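Local coordinates for protein orotidine 5'-phosphate decarboxylase (Lactobacillus acidophilus, PDB 3TFX) that probably catalyses the decarboxylation of orotidine 5'-monophosphate to uridine 5'-monophosphate, the last step of de novo UMP synthesis, at residues 150-154 with 174-179. Numbering follows the deposited sequence.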
ATOM      1  N   ALA A 150     -17.143  -5.185  -1.695  1.00 12.34           N
ATOM      2  CA  ALA A 150     -17.781  -3.952  -1.253  1.00 13.07           C
ATOM      3  C   ALA A 150     -18.687  -4.170  -0.026  1.00 13.60           C
ATOM      4  O   ALA A 150     -18.575  -3.440   0.961  1.00 13.52           O
ATOM      5  CB  ALA A 150     -18.540  -3.297  -2.395  1.00 12.37           C
ATOM      6  N   LYS A 151     -19.563  -5.176  -0.085  1.00 14.50           N
ATOM      7  CA  LYS A 151     -20.457  -5.500   1.033  1.00 15.69           C
ATOM      8  C   LYS A 151     -19.669  -5.782   2.312  1.00 15.84           C
ATOM      9  O   LYS A 151     -19.977  -5.237   3.379  1.00 15.38           O
ATOM     10  CB  LYS A 151     -21.352  -6.694   0.699  1.00 16.29           C
ATOM     11  CG  LYS A 151     -22.521  -6.381  -0.221  1.00 18.85           C
ATOM     12  CD  LYS A 151     -23.346  -7.615  -0.559  1.00 23.09           C
ATOM     13  CE  LYS A 151     -24.114  -8.152   0.652  1.00 25.88           C
ATOM     14  NZ  LYS A 151     -25.185  -7.215   1.134  1.00 28.54           N
HETATM   15  N   MSE A 152     -18.635  -6.612   2.182  1.00 16.43           N
HETATM   16  CA  MSE A 152     -17.764  -6.941   3.301  1.00 17.30           C
HETATM   17  C   MSE A 152     -17.094  -5.710   3.894  1.00 15.93           C
HETATM   18  O   MSE A 152     -16.996  -5.595   5.118  1.00 15.36           O
HETATM   19  CB  MSE A 152     -16.705  -7.972   2.899  1.00 18.87           C
HETATM   20  CG  MSE A 152     -15.878  -8.488   4.087  1.00 24.16           C
HETATM   21 SE   MSE A 152     -14.259  -9.429   3.531  1.00 40.75          SE
HETATM   22  CE  MSE A 152     -13.313  -7.937   2.701  1.00 35.52           C
ATOM     23  N   ALA A 153     -16.636  -4.802   3.034  1.00 14.54           N
ATOM     24  CA  ALA A 153     -16.037  -3.547   3.488  1.00 14.12           C
ATOM     25  C   ALA A 153     -17.023  -2.732   4.317  1.00 13.97           C
ATOM     26  O   ALA A 153     -16.675  -2.251   5.402  1.00 13.81           O
ATOM     27  CB  ALA A 153     -15.535  -2.720   2.292  1.00 14.01           C
ATOM     28  N   LYS A 154     -18.243  -2.570   3.801  1.00 13.62           N
ATOM     29  CA  LYS A 154     -19.333  -1.929   4.558  1.00 14.35           C
ATOM     30  C   LYS A 154     -19.535  -2.591   5.927  1.00 14.75           C
ATOM     31  O   LYS A 154     -19.598  -1.905   6.932  1.00 14.10           O
ATOM     32  CB  LYS A 154     -20.645  -1.915   3.753  1.00 14.12           C
ATOM     33  CG  LYS A 154     -21.936  -1.626   4.540  1.00 14.41           C
ATOM     34  CD  LYS A 154     -22.031  -0.184   4.997  1.00 16.67           C
ATOM     35  CE  LYS A 154     -23.359   0.135   5.676  1.00 16.44           C
ATOM     36  NZ  LYS A 154     -23.362   1.551   6.180  1.00 15.09           N
ATOM     37  N   ASN A 174     -27.350  -2.814  -3.255  1.00 20.19           N
ATOM     38  CA  ASN A 174     -27.010  -3.750  -2.183  1.00 19.66           C
ATOM     39  C   ASN A 174     -26.571  -3.124  -0.850  1.00 18.59           C
ATOM     40  O   ASN A 174     -26.835  -3.680   0.215  1.00 18.57           O
ATOM     41  CB  ASN A 174     -25.951  -4.730  -2.688  1.00 19.91           C
ATOM     42  CG  ASN A 174     -26.499  -5.668  -3.754  1.00 20.77           C
ATOM     43  OD1 ASN A 174     -27.035  -6.718  -3.432  1.00 20.69           O
ATOM     44  ND2 ASN A 174     -26.381  -5.279  -5.024  1.00 20.29           N
ATOM     45  N   ILE A 175     -25.910  -1.974  -0.907  1.00 17.30           N
ATOM     46  CA  ILE A 175     -25.280  -1.400   0.290  1.00 16.70           C
ATOM     47  C   ILE A 175     -26.010  -0.176   0.869  1.00 16.04           C
ATOM     48  O   ILE A 175     -26.001   0.030   2.075  1.00 15.94           O
ATOM     49  CB  ILE A 175     -23.774  -1.118   0.058  1.00 16.68           C
ATOM     50  CG1 ILE A 175     -23.029  -2.450  -0.156  1.00 17.74           C
ATOM     51  CG2 ILE A 175     -23.174  -0.332   1.243  1.00 15.98           C
ATOM     52  CD1 ILE A 175     -21.652  -2.335  -0.779  1.00 18.66           C
ATOM     53  N   GLY A 176     -26.632   0.630   0.018  1.00 15.28           N
ATOM     54  CA  GLY A 176     -27.465   1.738   0.499  1.00 15.41           C
ATOM     55  C   GLY A 176     -26.752   3.073   0.618  1.00 15.11           C
ATOM     56  O   GLY A 176     -25.644   3.242   0.109  1.00 14.58           O
ATOM     57  N   ASP A 177     -27.394   4.007   1.316  1.00 15.33           N
ATOM     58  CA  ASP A 177     -26.996   5.422   1.326  1.00 15.56           C
ATOM     59  C   ASP A 177     -25.983   5.821   2.414  1.00 15.33           C
ATOM     60  O   ASP A 177     -25.374   6.899   2.339  1.00 15.08           O
ATOM     61  CB  ASP A 177     -28.248   6.313   1.410  1.00 16.11           C
ATOM     62  CG  ASP A 177     -29.121   6.230   0.158  1.00 17.46           C
ATOM     63  OD1 ASP A 177     -28.555   6.128  -0.940  1.00 19.54           O
ATOM     64  OD2 ASP A 177     -30.370   6.258   0.269  1.00 17.27           O
ATOM     65  N   ASP A 178     -25.796   4.963   3.412  1.00 14.79           N
ATOM     66  CA  ASP A 178     -24.847   5.242   4.497  1.00 14.44           C
ATOM     67  C   ASP A 178     -23.443   4.720   4.117  1.00 13.41           C
ATOM     68  O   ASP A 178     -22.898   3.808   4.737  1.00 12.44           O
ATOM     69  CB  ASP A 178     -25.361   4.669   5.832  1.00 14.35           C
ATOM     70  CG  ASP A 178     -24.514   5.093   7.030  1.00 17.04           C
ATOM     71  OD1 ASP A 178     -24.475   4.321   8.006  1.00 20.15           O
ATOM     72  OD2 ASP A 178     -23.866   6.171   7.001  1.00 17.62           O
ATOM     73  N   PHE A 179     -22.878   5.328   3.075  1.00 12.88           N
ATOM     74  CA  PHE A 179     -21.704   4.811   2.378  1.00 11.73           C
ATOM     75  C   PHE A 179     -21.312   5.796   1.284  1.00 11.49           C
ATOM     76  O   PHE A 179     -22.172   6.489   0.716  1.00 11.72           O
ATOM     77  CB  PHE A 179     -22.021   3.459   1.741  1.00 11.12           C
ATOM     78  CG  PHE A 179     -20.849   2.499   1.689  1.00 10.15           C
ATOM     79  CD1 PHE A 179     -20.139   2.174   2.843  1.00  9.71           C
ATOM     80  CD2 PHE A 179     -20.488   1.887   0.485  1.00  9.29           C
ATOM     81  CE1 PHE A 179     -19.070   1.264   2.803  1.00  8.86           C
ATOM     82  CE2 PHE A 179     -19.424   0.975   0.430  1.00 10.02           C
ATOM     83  CZ  PHE A 179     -18.724   0.652   1.599  1.00  9.94           C
TER
HETATM   84  O   HOH W   1     -25.962   1.985   7.848  1.00 14.84           O
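Helical residues 150-154 come closest to 174-179 where Lys151 CA lies 6.4 Å from CA of Ile175, and Ile175 is the last helical residue before the chain turns away at Gly176, where the backbone angles (phi 93°) leave no room for a side chain beside the carbonyl oxygen of Ile175. Ile175 lays its CD1 against the start of segment 150-154, 3.6 Å from Ala150 CB and equally near Lys151 N, while its other branch, CG2, packs against Lys154 CG at 3.8 Å and also covers one face of the Phe179 ring, toward the rim. With CG anti to the backbone N (chi1 164°) and a bend at chi2, the Lys154 chain runs out alongside both Ile175 and Phe179, antiparallel to each side chain, and its CD lies 3.7 Å from Phe179 CD1. Its ammonium then reaches the inverse gamma turn centred on Asp178: Lys154 NZ donates to Asp178 O at 2.7 Å, tilted 17° from the carbonyl plane, and forms a longer salt bridge to Asp178 OD1 at 3.5 Å. One water accepts from the same NZ and donates to OD1, closing a second route between the charges. A methionine in place of Lys154 could keep some of the apolar packing but would probably leave the Asp178 carbonyl and carboxylate without their cationic partner. The contact thus joins successive outer helices of the TIM barrel, 142-155 and 168-175, together with the loop entering strand 180-183; beneath them, Ala150 and Phe179 both rest on Val161 of the intervening strand 160-162, away from the substrate site.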